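Local coordinates for nucleoporin nup120 (Schizosaccharomyces pombe, PDB 4GQ2), which serves as a structural component of the nuclear pore complex and may act there as a docking partner for transiently associated transport factors, at residues Phe107-Met112 and Ala131-Ala135; Ser213-Leu219 and Gln268-Glu274; Trp345-Gln351 and Leu364-Ser370; Arg730-Leu735 and Asp811-Val817; Ser904-Phe908 and Glu941-Thr945. All coordinates share one frame; numbering follows the deposited sequence.

Contact 1: Phe107-Met112 and Ala131-Ala135; sequences FPSNVM and AITHA
V111 of the short strand 111-112 pairs with T133 as an antiparallel non-hydrogen-bonded bridge. T133 ends strand 126-133, a member of a four-stranded antiparallel sheet of the beta-propeller domain. Two backbone bonds flank this pair. M112 N gives its hydrogen to I132 O at 2.9 Å, almost straight at 173°, and H134 N reaches N110 O at 2.7 Å. The tight side is the one where F107 and T133 meet. The T133 methyl is turned anti to the carbonyl carbon, which carries CG2 to 3.7 Å from F107 CD2 and 3.3 Å from S109 O. V111 CG2 lies over one face of the same ring, near its rim, and Y139 of strand 138-143 meets F107 edge-to-face. The contact is looser around H134, whose imidazole leads away into an exposed position. M112 is also partly exposed, and its SD only grazes I132 CG2. At the turn after the strand, A135 N makes a weak, bent bond of 3.1 Å to S109 OG.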
# COMPACT_ATOMS: atom_id res chain seq x y z
N PHE A 107 -32.70 13.60 -2.02
CA PHE A 107 -33.85 14.23 -2.65
C PHE A 107 -35.05 13.29 -2.59
O PHE A 107 -34.86 12.07 -2.50
CB PHE A 107 -33.53 14.57 -4.11
CG PHE A 107 -32.55 15.69 -4.27
CD1 PHE A 107 -31.18 15.45 -4.22
CD2 PHE A 107 -32.99 16.99 -4.49
CE1 PHE A 107 -30.27 16.48 -4.37
CE2 PHE A 107 -32.09 18.03 -4.64
CZ PHE A 107 -30.73 17.78 -4.58
N PRO A 108 -36.28 13.84 -2.64
CA PRO A 108 -37.49 13.01 -2.66
C PRO A 108 -37.74 12.40 -4.03
O PRO A 108 -38.53 11.46 -4.16
CB PRO A 108 -38.62 14.01 -2.33
CG PRO A 108 -37.96 15.30 -2.00
CD PRO A 108 -36.61 15.28 -2.64
N SER A 109 -37.06 12.95 -5.04
CA SER A 109 -37.12 12.46 -6.41
C SER A 109 -35.75 12.61 -7.07
O SER A 109 -34.98 13.49 -6.70
CB SER A 109 -38.17 13.24 -7.19
OG SER A 109 -37.96 13.14 -8.59
N ASN A 110 -35.46 11.75 -8.06
CA ASN A 110 -34.18 11.77 -8.77
C ASN A 110 -33.88 13.10 -9.45
O ASN A 110 -34.72 13.62 -10.19
CB ASN A 110 -34.12 10.63 -9.81
CG ASN A 110 -33.68 9.30 -9.21
OD1 ASN A 110 -32.87 9.26 -8.28
ND2 ASN A 110 -34.20 8.21 -9.75
N VAL A 111 -32.69 13.64 -9.21
CA VAL A 111 -32.22 14.79 -9.98
C VAL A 111 -32.20 14.39 -11.45
O VAL A 111 -31.75 13.29 -11.79
CB VAL A 111 -30.83 15.27 -9.53
CG1 VAL A 111 -30.40 16.49 -10.31
CG2 VAL A 111 -30.81 15.57 -8.03
N MET A 112 -32.70 15.26 -12.32
CA MET A 112 -32.72 14.95 -13.74
C MET A 112 -31.34 15.15 -14.36
O MET A 112 -30.54 15.96 -13.89
CB MET A 112 -33.77 15.79 -14.49
CG MET A 112 -33.41 17.25 -14.70
SD MET A 112 -34.47 18.05 -15.92
CE MET A 112 -33.52 19.53 -16.30
N ALA A 131 -30.68 22.65 -8.66
CA ALA A 131 -31.01 21.27 -8.99
C ALA A 131 -32.50 21.09 -9.26
O ALA A 131 -33.34 21.60 -8.52
CB ALA A 131 -30.56 20.34 -7.87
N ILE A 132 -32.81 20.36 -10.33
CA ILE A 132 -34.18 20.05 -10.70
C ILE A 132 -34.35 18.54 -10.73
O ILE A 132 -33.55 17.81 -11.34
CB ILE A 132 -34.58 20.66 -12.06
CG1 ILE A 132 -34.59 22.20 -11.98
CG2 ILE A 132 -35.95 20.16 -12.50
CD1 ILE A 132 -34.49 22.91 -13.32
N THR A 133 -35.40 18.07 -10.06
CA THR A 133 -35.66 16.65 -9.96
C THR A 133 -36.70 16.23 -11.00
O THR A 133 -37.29 17.08 -11.66
CB THR A 133 -36.11 16.29 -8.53
OG1 THR A 133 -37.30 17.00 -8.21
CG2 THR A 133 -35.02 16.66 -7.53
N HIS A 134 -36.90 14.92 -11.14
CA HIS A 134 -37.89 14.38 -12.07
C HIS A 134 -39.29 14.80 -11.68
O HIS A 134 -40.20 14.82 -12.52
CB HIS A 134 -37.77 12.85 -12.16
CG HIS A 134 -38.75 12.22 -13.13
ND1 HIS A 134 -39.92 11.67 -12.73
CD2 HIS A 134 -38.71 12.07 -14.52
CE1 HIS A 134 -40.58 11.19 -13.80
NE2 HIS A 134 -39.84 11.44 -14.89
N ALA A 135 -39.47 15.16 -10.41
CA ALA A 135 -40.76 15.64 -9.90
C ALA A 135 -40.97 17.11 -10.21
O ALA A 135 -42.06 17.65 -9.98
CB ALA A 135 -40.87 15.40 -8.41

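Contact 2: Ser213-Leu219 and Gln268-Glu274; sequences SSYLFSL and QCVETIE
A loop of the beta-propeller domain, 213-219, runs along strand 268-274, an outermost strand of a four-stranded antiparallel sheet. Hydrogen bonds join it to the strand near both ends. S213 OG accepts from C269 N at 3.2 Å and donates to Q268 OE1 at 3.0 Å. The Q268 chain bends at chi2 (-65°), which brings its carbonyl oxygen back to the serine; the hydroxyl sits above the amide plane. With an alanine in place of S213, C269 N and Q268 OE1 are likely to lose their shared partner. Between the ends, S214 CB packs on T272 OG1 and C269 SG. Beyond, S218 N and S218 OG both donate to T272 O, from opposite faces of its carbonyl plane, at 3.0 and 3.2 Å. E274 N returns a weak bond to S218 O. F217 lies alongside E274, with CE1 3.2 Å from OE1, while K258 meets both the ring and the carboxylate. Serine hydroxyls and backbone groups thus hold the loop, with the E274-K258 salt bridge beside the F217 ring.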
# COMPACT_ATOMS: atom_id res chain seq x y z
N SER A 213 -37.15 35.53 -30.10
CA SER A 213 -37.48 36.52 -31.13
C SER A 213 -36.41 36.69 -32.22
O SER A 213 -35.82 37.76 -32.38
CB SER A 213 -37.82 37.87 -30.48
OG SER A 213 -36.75 38.33 -29.67
N SER A 214 -36.19 35.61 -32.98
CA SER A 214 -35.26 35.62 -34.10
C SER A 214 -35.97 36.15 -35.36
O SER A 214 -36.43 35.37 -36.20
CB SER A 214 -34.68 34.22 -34.33
OG SER A 214 -35.71 33.26 -34.49
N TYR A 215 -36.06 37.48 -35.46
CA TYR A 215 -36.73 38.17 -36.56
C TYR A 215 -36.23 37.73 -37.94
O TYR A 215 -37.01 37.33 -38.80
CB TYR A 215 -36.58 39.69 -36.40
CG TYR A 215 -37.75 40.39 -35.73
CD1 TYR A 215 -38.40 39.83 -34.63
CD2 TYR A 215 -38.18 41.64 -36.19
CE1 TYR A 215 -39.47 40.48 -34.02
CE2 TYR A 215 -39.24 42.30 -35.58
CZ TYR A 215 -39.88 41.71 -34.50
OH TYR A 215 -40.94 42.37 -33.90
N LEU A 216 -34.91 37.81 -38.12
CA LEU A 216 -34.25 37.38 -39.34
C LEU A 216 -33.10 36.43 -39.02
O LEU A 216 -32.55 36.47 -37.91
CB LEU A 216 -33.69 38.59 -40.10
CG LEU A 216 -34.62 39.67 -40.65
CD1 LEU A 216 -33.80 40.88 -41.09
CD2 LEU A 216 -35.46 39.15 -41.81
N PHE A 217 -32.74 35.58 -39.97
CA PHE A 217 -31.52 34.79 -39.86
C PHE A 217 -30.59 34.96 -41.06
O PHE A 217 -31.03 35.02 -42.20
CB PHE A 217 -31.78 33.31 -39.54
CG PHE A 217 -32.66 32.59 -40.53
CD1 PHE A 217 -32.11 31.97 -41.66
CD2 PHE A 217 -34.03 32.46 -40.30
CE1 PHE A 217 -32.92 31.28 -42.55
CE2 PHE A 217 -34.84 31.77 -41.19
CZ PHE A 217 -34.28 31.18 -42.32
N SER A 218 -29.29 35.05 -40.77
CA SER A 218 -28.28 35.14 -41.81
C SER A 218 -27.87 33.76 -42.35
O SER A 218 -28.18 32.72 -41.75
CB SER A 218 -27.06 35.91 -41.29
OG SER A 218 -26.59 35.37 -40.07
N LEU A 219 -27.20 33.78 -43.50
CA LEU A 219 -26.85 32.57 -44.25
C LEU A 219 -25.68 32.86 -45.21
O LEU A 219 -25.37 34.02 -45.49
CB LEU A 219 -28.08 32.08 -45.02
CG LEU A 219 -28.18 30.65 -45.57
CD1 LEU A 219 -28.28 29.63 -44.44
CD2 LEU A 219 -29.37 30.54 -46.50
N GLN A 268 -34.11 39.49 -25.75
CA GLN A 268 -34.41 39.40 -27.17
C GLN A 268 -33.31 38.62 -27.89
O GLN A 268 -32.16 38.61 -27.45
CB GLN A 268 -34.55 40.80 -27.79
CG GLN A 268 -35.53 41.74 -27.09
CD GLN A 268 -36.98 41.27 -27.15
OE1 GLN A 268 -37.46 40.80 -28.19
NE2 GLN A 268 -37.68 41.40 -26.04
N CYS A 269 -33.67 37.96 -28.99
CA CYS A 269 -32.69 37.37 -29.88
C CYS A 269 -32.10 38.46 -30.77
O CYS A 269 -32.83 39.18 -31.44
CB CYS A 269 -33.30 36.26 -30.73
SG CYS A 269 -32.12 35.48 -31.86
N VAL A 270 -30.77 38.56 -30.76
CA VAL A 270 -30.06 39.62 -31.47
C VAL A 270 -29.52 39.12 -32.80
O VAL A 270 -29.40 39.88 -33.76
CB VAL A 270 -28.87 40.18 -30.65
CG1 VAL A 270 -28.56 41.61 -31.07
CG2 VAL A 270 -29.15 40.12 -29.16
N GLU A 271 -29.20 37.83 -32.85
CA GLU A 271 -28.58 37.24 -34.02
C GLU A 271 -28.93 35.77 -34.17
O GLU A 271 -29.04 35.05 -33.18
CB GLU A 271 -27.06 37.43 -33.96
CG GLU A 271 -26.43 37.90 -35.26
CD GLU A 271 -25.78 36.79 -36.06
OE1 GLU A 271 -26.21 35.63 -35.93
OE2 GLU A 271 -24.82 37.09 -36.81
N THR A 272 -29.13 35.35 -35.41
CA THR A 272 -29.51 33.98 -35.72
C THR A 272 -28.80 33.58 -37.00
O THR A 272 -28.68 34.38 -37.92
CB THR A 272 -31.03 33.85 -35.93
OG1 THR A 272 -31.72 34.67 -34.98
CG2 THR A 272 -31.48 32.42 -35.78
N ILE A 273 -28.32 32.34 -37.05
CA ILE A 273 -27.71 31.79 -38.26
C ILE A 273 -28.27 30.40 -38.52
O ILE A 273 -28.23 29.54 -37.64
CB ILE A 273 -26.18 31.70 -38.16
CG1 ILE A 273 -25.57 33.05 -37.81
CG2 ILE A 273 -25.59 31.16 -39.46
CD1 ILE A 273 -24.15 32.97 -37.31
N GLU A 274 -28.79 30.18 -39.73
CA GLU A 274 -29.16 28.84 -40.15
C GLU A 274 -27.91 28.07 -40.56
O GLU A 274 -27.11 28.55 -41.36
CB GLU A 274 -30.19 28.87 -41.29
CG GLU A 274 -30.60 27.49 -41.80
CD GLU A 274 -31.94 27.48 -42.49
OE1 GLU A 274 -32.15 28.29 -43.42
OE2 GLU A 274 -32.79 26.65 -42.12

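Contact 3: Trp345-Gln351 and Leu364-Ser370; sequences WMLSDFQ and LIIAWKS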
# COMPACT_ATOMS: atom_id res chain seq x y z
N TRP A 345 -19.47 4.63 -32.24
CA TRP A 345 -18.90 5.58 -31.28
C TRP A 345 -19.72 6.84 -31.25
O TRP A 345 -20.08 7.38 -32.30
CB TRP A 345 -17.47 5.94 -31.67
CG TRP A 345 -16.41 4.92 -31.32
CD1 TRP A 345 -15.85 3.97 -32.17
CD2 TRP A 345 -15.72 4.74 -30.04
NE1 TRP A 345 -14.90 3.23 -31.51
CE2 TRP A 345 -14.77 3.64 -30.23
CE3 TRP A 345 -15.80 5.35 -28.79
CZ2 TRP A 345 -13.95 3.19 -29.20
CZ3 TRP A 345 -14.96 4.89 -27.76
CH2 TRP A 345 -14.07 3.83 -27.96
N MET A 346 -20.02 7.32 -30.05
CA MET A 346 -20.80 8.54 -29.87
C MET A 346 -20.00 9.62 -29.15
O MET A 346 -19.20 9.34 -28.26
CB MET A 346 -22.08 8.27 -29.08
CG MET A 346 -23.15 7.50 -29.83
SD MET A 346 -24.74 7.53 -28.98
CE MET A 346 -25.58 6.18 -29.80
N LEU A 347 -20.24 10.87 -29.55
CA LEU A 347 -19.69 12.00 -28.84
C LEU A 347 -20.31 12.05 -27.45
O LEU A 347 -21.53 12.01 -27.30
CB LEU A 347 -19.99 13.31 -29.58
CG LEU A 347 -19.42 14.58 -28.96
CD1 LEU A 347 -17.91 14.47 -28.89
CD2 LEU A 347 -19.82 15.82 -29.75
N SER A 348 -19.46 12.11 -26.43
CA SER A 348 -19.92 12.28 -25.06
C SER A 348 -19.87 13.75 -24.65
O SER A 348 -20.83 14.27 -24.07
CB SER A 348 -19.09 11.43 -24.10
OG SER A 348 -19.26 11.87 -22.76
N ASP A 349 -18.77 14.42 -24.97
CA ASP A 349 -18.54 15.79 -24.52
C ASP A 349 -17.29 16.33 -25.18
O ASP A 349 -16.53 15.58 -25.79
CB ASP A 349 -18.38 15.81 -22.99
CG ASP A 349 -18.65 17.18 -22.38
OD1 ASP A 349 -18.90 18.15 -23.13
OD2 ASP A 349 -18.62 17.28 -21.14
N PHE A 350 -17.08 17.65 -25.08
CA PHE A 350 -15.86 18.27 -25.59
C PHE A 350 -15.63 19.64 -24.95
O PHE A 350 -16.56 20.25 -24.43
CB PHE A 350 -15.87 18.34 -27.14
CG PHE A 350 -16.95 19.20 -27.72
CD1 PHE A 350 -18.26 18.75 -27.81
CD2 PHE A 350 -16.66 20.47 -28.21
CE1 PHE A 350 -19.26 19.54 -28.35
CE2 PHE A 350 -17.65 21.27 -28.76
CZ PHE A 350 -18.95 20.81 -28.83
N GLN A 351 -14.38 20.09 -24.95
CA GLN A 351 -14.03 21.41 -24.41
C GLN A 351 -13.21 22.20 -25.43
O GLN A 351 -12.63 21.62 -26.34
CB GLN A 351 -13.24 21.29 -23.10
CG GLN A 351 -13.98 20.64 -21.96
CD GLN A 351 -14.94 21.57 -21.26
OE1 GLN A 351 -14.58 22.24 -20.30
NE2 GLN A 351 -16.18 21.62 -21.75
N LEU A 364 -8.88 21.80 -28.70
CA LEU A 364 -10.17 21.12 -28.57
C LEU A 364 -10.01 19.70 -28.04
O LEU A 364 -9.44 18.83 -28.71
CB LEU A 364 -10.93 21.12 -29.90
CG LEU A 364 -12.38 20.62 -29.86
CD1 LEU A 364 -13.31 21.70 -29.34
CD2 LEU A 364 -12.84 20.13 -31.22
N ILE A 365 -10.50 19.48 -26.83
CA ILE A 365 -10.49 18.15 -26.20
C ILE A 365 -11.85 17.50 -26.42
O ILE A 365 -12.89 18.11 -26.16
CB ILE A 365 -10.15 18.22 -24.69
CG1 ILE A 365 -8.85 19.01 -24.47
CG2 ILE A 365 -10.01 16.82 -24.10
CD1 ILE A 365 -8.77 19.69 -23.12
N ILE A 366 -11.84 16.26 -26.89
CA ILE A 366 -13.06 15.54 -27.24
C ILE A 366 -13.08 14.18 -26.55
O ILE A 366 -12.08 13.46 -26.57
CB ILE A 366 -13.14 15.30 -28.76
CG1 ILE A 366 -12.72 16.55 -29.55
CG2 ILE A 366 -14.54 14.85 -29.15
CD1 ILE A 366 -12.49 16.31 -31.03
N ALA A 367 -14.23 13.83 -25.97
CA ALA A 367 -14.45 12.51 -25.36
C ALA A 367 -15.44 11.67 -26.16
O ALA A 367 -16.56 12.12 -26.46
CB ALA A 367 -14.93 12.66 -23.92
N TRP A 368 -15.03 10.45 -26.48
CA TRP A 368 -15.84 9.52 -27.25
C TRP A 368 -16.28 8.36 -26.42
O TRP A 368 -15.53 7.87 -25.57
CB TRP A 368 -15.09 9.04 -28.49
CG TRP A 368 -14.78 10.17 -29.42
CD1 TRP A 368 -13.60 10.90 -29.52
CD2 TRP A 368 -15.68 10.79 -30.40
NE1 TRP A 368 -13.70 11.88 -30.47
CE2 TRP A 368 -14.92 11.87 -31.04
CE3 TRP A 368 -17.00 10.55 -30.81
CZ2 TRP A 368 -15.47 12.67 -32.04
CZ3 TRP A 368 -17.54 11.37 -31.81
CH2 TRP A 368 -16.80 12.40 -32.41
N LYS A 369 -17.49 7.89 -26.68
CA LYS A 369 -18.15 6.88 -25.86
C LYS A 369 -18.61 5.72 -26.73
O LYS A 369 -19.07 5.92 -27.85
CB LYS A 369 -19.34 7.53 -25.16
CG LYS A 369 -20.22 6.62 -24.32
CD LYS A 369 -21.37 7.41 -23.71
CE LYS A 369 -22.00 6.67 -22.54
NZ LYS A 369 -22.54 7.61 -21.51
N SER A 370 -18.47 4.51 -26.20
CA SER A 370 -19.03 3.31 -26.81
C SER A 370 -19.35 2.32 -25.71
O SER A 370 -18.49 1.52 -25.31
CB SER A 370 -18.07 2.70 -27.82
OG SER A 370 -18.70 1.66 -28.55
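M346 and K369 form a hydrogen-bonded pair near one end of the hairpin 346-354/361-370, in the beta-propeller domain. M346 N meets K369 O at 2.8 Å, nearly straight at 177°, and K369 N returns to M346 O. S348 and D349 both face A367, a classic beta bulge: S348 N donates to A367 O, and A367 N to D349 O. Q351 and I365 exchange two bonds.

W368 CG is anti to the carbonyl carbon (chi1 -63°), which lays the ring beside L347. In a CH-pi contact, L347 CD1 lies 4.2 Å from the centroid of the W368 six-membered ring, 7° off its normal. S370 CB sits likewise 3.7 Å from the centroid of the W345 six-membered ring.

Among apolar contacts, L347 CD1 meets I366 CG2 at 3.4 Å, the two crossing at about a right angle. L364 CD1 meets the F350 ring edge, 3.7 Å from CD2.

Polar ends have partners beyond the hairpin. K369 forms a salt bridge with E519, Q351 OE1 accepts from F525 N and H292, and D349 OD2 from I523 N. Apolar packing on the L347, F350, I366 and W368 face thus backs the hairpin, while D349, Q351 and K369 tie it to strand 520-525.

Contact 4: Arg730-Leu735 and Asp811-Val817; sequences RLVSFL and DLVTELV
F734 enters as a knob among L812, V813, L816 and V817. Its CG is anti to the backbone N (chi1 164°), which points the ring into this hole. V813 CG2 stands over the centre of its ring, 3.8 Å from the centroid and 8° off the normal. L812 CD1 comes to the ring edge, 3.8 Å from CE2, and L816 CD2 approaches the same CE2 at 3.5 Å. L735 CD2 extends this patch to L816 CD2. This knobs-into-holes packing sets helix 719-739 beside the first turns of helix 812-822, roughly parallel, the short segments 25° apart. At the N-terminal end of 812-822, R730 NH2 donates to D811 OD2 at 2.8 Å, on the syn lone pair, with the guanidinium and carboxylate nearly coplanar. D811 is the N-cap, and OD2 also takes a weak capping bond from V813 N. A salt bridge from E727 to R730 NE is consistent with fixing the guanidinium. W835 meets F734 edge-to-face, and F774 of helix 770-777 packs on L735, L812 and L816.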
# COMPACT_ATOMS: atom_id res chain seq x y z
N ARG A 730 16.67 -0.32 -5.68
CA ARG A 730 16.41 -0.20 -4.25
C ARG A 730 15.37 0.86 -3.96
O ARG A 730 14.38 0.59 -3.31
CB ARG A 730 17.69 0.10 -3.47
CG ARG A 730 17.47 0.15 -1.97
CD ARG A 730 18.78 0.32 -1.22
NE ARG A 730 19.10 1.73 -1.11
CZ ARG A 730 18.99 2.46 -0.01
NH1 ARG A 730 18.61 1.93 1.14
NH2 ARG A 730 19.30 3.74 -0.08
N LEU A 731 15.61 2.08 -4.46
CA LEU A 731 14.76 3.22 -4.14
C LEU A 731 13.39 3.05 -4.73
O LEU A 731 12.38 3.35 -4.09
CB LEU A 731 15.40 4.52 -4.61
CG LEU A 731 16.70 4.91 -3.89
CD1 LEU A 731 17.08 6.34 -4.24
CD2 LEU A 731 16.56 4.76 -2.39
N VAL A 732 13.35 2.55 -5.96
CA VAL A 732 12.10 2.28 -6.64
C VAL A 732 11.27 1.21 -5.92
O VAL A 732 10.09 1.43 -5.63
CB VAL A 732 12.36 1.94 -8.13
CG1 VAL A 732 11.15 1.30 -8.77
CG2 VAL A 732 12.77 3.21 -8.89
N SER A 733 11.90 0.08 -5.59
CA SER A 733 11.21 -1.02 -4.90
C SER A 733 10.79 -0.63 -3.50
O SER A 733 9.72 -1.01 -3.04
CB SER A 733 12.08 -2.29 -4.87
OG SER A 733 12.43 -2.70 -6.19
N PHE A 734 11.63 0.15 -2.82
CA PHE A 734 11.26 0.76 -1.55
C PHE A 734 9.94 1.55 -1.65
O PHE A 734 8.98 1.28 -0.92
CB PHE A 734 12.42 1.62 -1.04
CG PHE A 734 12.04 2.57 0.06
CD1 PHE A 734 11.81 2.11 1.35
CD2 PHE A 734 11.97 3.94 -0.19
CE1 PHE A 734 11.48 3.00 2.37
CE2 PHE A 734 11.64 4.83 0.82
CZ PHE A 734 11.39 4.36 2.10
N LEU A 735 9.89 2.50 -2.58
CA LEU A 735 8.67 3.28 -2.78
C LEU A 735 7.45 2.47 -3.21
O LEU A 735 6.32 2.79 -2.83
CB LEU A 735 8.92 4.45 -3.73
CG LEU A 735 9.86 5.52 -3.17
CD1 LEU A 735 10.31 6.47 -4.27
CD2 LEU A 735 9.22 6.30 -2.02
N ASP A 811 20.39 9.77 2.27
CA ASP A 811 19.64 8.68 1.69
C ASP A 811 18.14 8.92 1.74
O ASP A 811 17.59 9.31 2.78
CB ASP A 811 19.98 7.38 2.40
CG ASP A 811 19.58 6.18 1.59
OD1 ASP A 811 20.15 6.00 0.50
OD2 ASP A 811 18.70 5.42 2.05
N LEU A 812 17.48 8.65 0.62
CA LEU A 812 16.03 8.80 0.49
C LEU A 812 15.23 7.94 1.48
O LEU A 812 14.21 8.39 2.02
CB LEU A 812 15.62 8.49 -0.94
CG LEU A 812 14.23 8.77 -1.52
CD1 LEU A 812 13.19 7.75 -1.06
CD2 LEU A 812 13.79 10.20 -1.25
N VAL A 813 15.70 6.72 1.74
CA VAL A 813 15.03 5.84 2.70
C VAL A 813 15.07 6.48 4.08
O VAL A 813 14.05 6.58 4.75
CB VAL A 813 15.65 4.43 2.75
CG1 VAL A 813 15.02 3.61 3.86
CG2 VAL A 813 15.46 3.72 1.41
N THR A 814 16.25 6.94 4.48
CA THR A 814 16.41 7.55 5.79
C THR A 814 15.49 8.76 5.93
O THR A 814 14.78 8.90 6.92
CB THR A 814 17.86 7.94 6.07
OG1 THR A 814 18.70 6.79 5.90
CG2 THR A 814 18.00 8.45 7.48
N GLU A 815 15.49 9.62 4.90
CA GLU A 815 14.66 10.82 4.88
C GLU A 815 13.18 10.49 5.03
O GLU A 815 12.50 11.06 5.88
CB GLU A 815 14.89 11.60 3.59
CG GLU A 815 16.26 12.28 3.49
CD GLU A 815 16.43 13.08 2.21
OE1 GLU A 815 15.46 13.21 1.43
OE2 GLU A 815 17.55 13.59 1.98
N LEU A 816 12.68 9.58 4.20
CA LEU A 816 11.26 9.26 4.23
C LEU A 816 10.87 8.60 5.56
O LEU A 816 9.92 9.05 6.21
CB LEU A 816 10.84 8.40 3.03
CG LEU A 816 9.39 7.90 3.04
CD1 LEU A 816 8.41 9.06 3.16
CD2 LEU A 816 9.10 7.06 1.79
N VAL A 817 11.62 7.58 5.96
CA VAL A 817 11.35 6.86 7.22
C VAL A 817 11.45 7.78 8.44
O VAL A 817 10.63 7.69 9.37
CB VAL A 817 12.28 5.63 7.40
CG1 VAL A 817 12.06 4.97 8.75
CG2 VAL A 817 12.03 4.62 6.29

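Contact 5: Ser904-Phe908 and Glu941-Thr945; sequences SKKLF and ETLKT
F908, E941 and K944 bury the most surface here, where helix 895-909 lies beside helix 932-949 in the HEAT-repeat family region. The short segments run 21° apart, their axes 10.9 Å from each other. F908 is the largest contributor. Its CG is anti to the backbone N (chi1 -180°), which sends the ring across to the other helix. There it meets K944 at about a right angle, with CE2 3.4 Å from K944 NZ and 3.6 Å from K944 CE. On its other flank, F908 CD1 lies 4.0 Å from T945 CG2. Replacing F908 by an alanine is likely to open a gap between the helices and leave the K944 chain and the T945 methyl without their apolar neighbour.

One turn earlier on the same helix as K944 stands E941. Its chain bends at chi2 (-76°), and the carboxylate rests against the aliphatic part of K905, whose CG is 3.6 Å from E941 CD. K905 NZ stays 4.3 Å from E941 OE1, beyond salt-bridge range, so any attraction is likely to be modest. E941 OE2 also comes within 3.1 Å of S904 OG, whose hydroxyl is hydrogen-bonded to A916 O. T945 CG2 lies near that hydroxyl as well.

Helix 913-925 lies next to both segments. Its S920 touches S904 and E941, and its A916 and F919 pack on L907. From helix 856-864, V860 and F863 reach L907 as well.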
# COMPACT_ATOMS: atom_id res chain seq x y z
N SER A 904 21.10 6.96 27.55
CA SER A 904 20.66 6.70 28.92
C SER A 904 19.28 7.30 29.19
O SER A 904 18.37 6.59 29.64
CB SER A 904 21.67 7.26 29.92
OG SER A 904 21.27 6.95 31.23
N LYS A 905 19.12 8.59 28.88
CA LYS A 905 17.85 9.29 29.11
C LYS A 905 16.74 8.72 28.22
O LYS A 905 15.57 8.76 28.60
CB LYS A 905 18.00 10.80 28.84
CG LYS A 905 18.96 11.54 29.77
CD LYS A 905 19.41 12.87 29.18
CE LYS A 905 18.67 14.06 29.78
NZ LYS A 905 19.27 14.49 31.07
N LYS A 906 17.12 8.21 27.05
CA LYS A 906 16.14 7.68 26.10
C LYS A 906 15.64 6.31 26.53
O LYS A 906 14.44 6.05 26.50
CB LYS A 906 16.72 7.63 24.68
CG LYS A 906 15.66 7.53 23.59
CD LYS A 906 15.02 8.88 23.34
CE LYS A 906 13.68 8.76 22.65
NZ LYS A 906 12.85 9.96 22.94
N LEU A 907 16.55 5.43 26.93
CA LEU A 907 16.14 4.13 27.46
C LEU A 907 15.31 4.32 28.72
O LEU A 907 14.40 3.54 28.99
CB LEU A 907 17.36 3.25 27.74
CG LEU A 907 18.00 2.41 26.62
CD1 LEU A 907 16.97 1.58 25.85
CD2 LEU A 907 18.82 3.25 25.67
N PHE A 908 15.61 5.39 29.47
CA PHE A 908 14.93 5.71 30.72
C PHE A 908 13.45 6.05 30.50
O PHE A 908 12.60 5.61 31.27
CB PHE A 908 15.65 6.86 31.45
CG PHE A 908 15.01 7.25 32.76
CD1 PHE A 908 15.31 6.55 33.93
CD2 PHE A 908 14.10 8.30 32.82
CE1 PHE A 908 14.72 6.90 35.14
CE2 PHE A 908 13.50 8.66 34.03
CZ PHE A 908 13.82 7.96 35.19
N GLU A 941 22.45 11.59 36.28
CA GLU A 941 21.73 10.54 35.56
C GLU A 941 21.98 9.13 36.11
O GLU A 941 21.04 8.33 36.19
CB GLU A 941 22.00 10.59 34.05
CG GLU A 941 20.90 11.31 33.27
CD GLU A 941 19.64 10.47 33.09
OE1 GLU A 941 18.54 10.98 33.39
OE2 GLU A 941 19.75 9.31 32.64
N THR A 942 23.22 8.84 36.49
CA THR A 942 23.51 7.54 37.12
C THR A 942 22.60 7.28 38.32
O THR A 942 21.98 6.22 38.42
CB THR A 942 24.99 7.40 37.53
OG1 THR A 942 25.83 7.60 36.39
CG2 THR A 942 25.26 6.02 38.10
N LEU A 943 22.52 8.26 39.23
CA LEU A 943 21.67 8.16 40.41
C LEU A 943 20.24 7.84 39.99
O LEU A 943 19.68 6.81 40.37
CB LEU A 943 21.69 9.45 41.24
CG LEU A 943 22.96 9.81 42.04
CD1 LEU A 943 22.80 11.18 42.69
CD2 LEU A 943 23.30 8.76 43.08
N LYS A 944 19.68 8.74 39.19
CA LYS A 944 18.34 8.63 38.65
C LYS A 944 18.05 7.25 38.02
O LYS A 944 16.94 6.73 38.14
CB LYS A 944 18.12 9.74 37.62
CG LYS A 944 16.69 9.99 37.20
CD LYS A 944 16.59 11.31 36.44
CE LYS A 944 15.41 11.34 35.49
NZ LYS A 944 14.11 11.17 36.19
N THR A 945 19.06 6.67 37.37
CA THR A 945 18.87 5.41 36.64
C THR A 945 19.06 4.16 37.51
O THR A 945 18.24 3.24 37.45
CB THR A 945 19.74 5.34 35.36
OG1 THR A 945 21.12 5.54 35.70
CG2 THR A 945 19.30 6.40 34.36

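From the N terminus the five contacts follow in series, with none nested or crossing. Contact 1 closes a loop of 18 residues, mostly strand, within the beta-propeller domain. Contact 2 closes a longer one of 48 residues and fixes a surface loop to the edge of another sheet. Contact 3 closes 12 residues, pairing the two strands of a hairpin whose side chains lean on strand 520-525, far along the chain. Contact 4 spans 75 residues and joins two helices on the opposite side of the chain's centre from contacts 1 to 3. Contact 5 closes 32 residues near the C terminus, its centre about 33 Å from that of contact 4 and about 90 Å from that of contact 2.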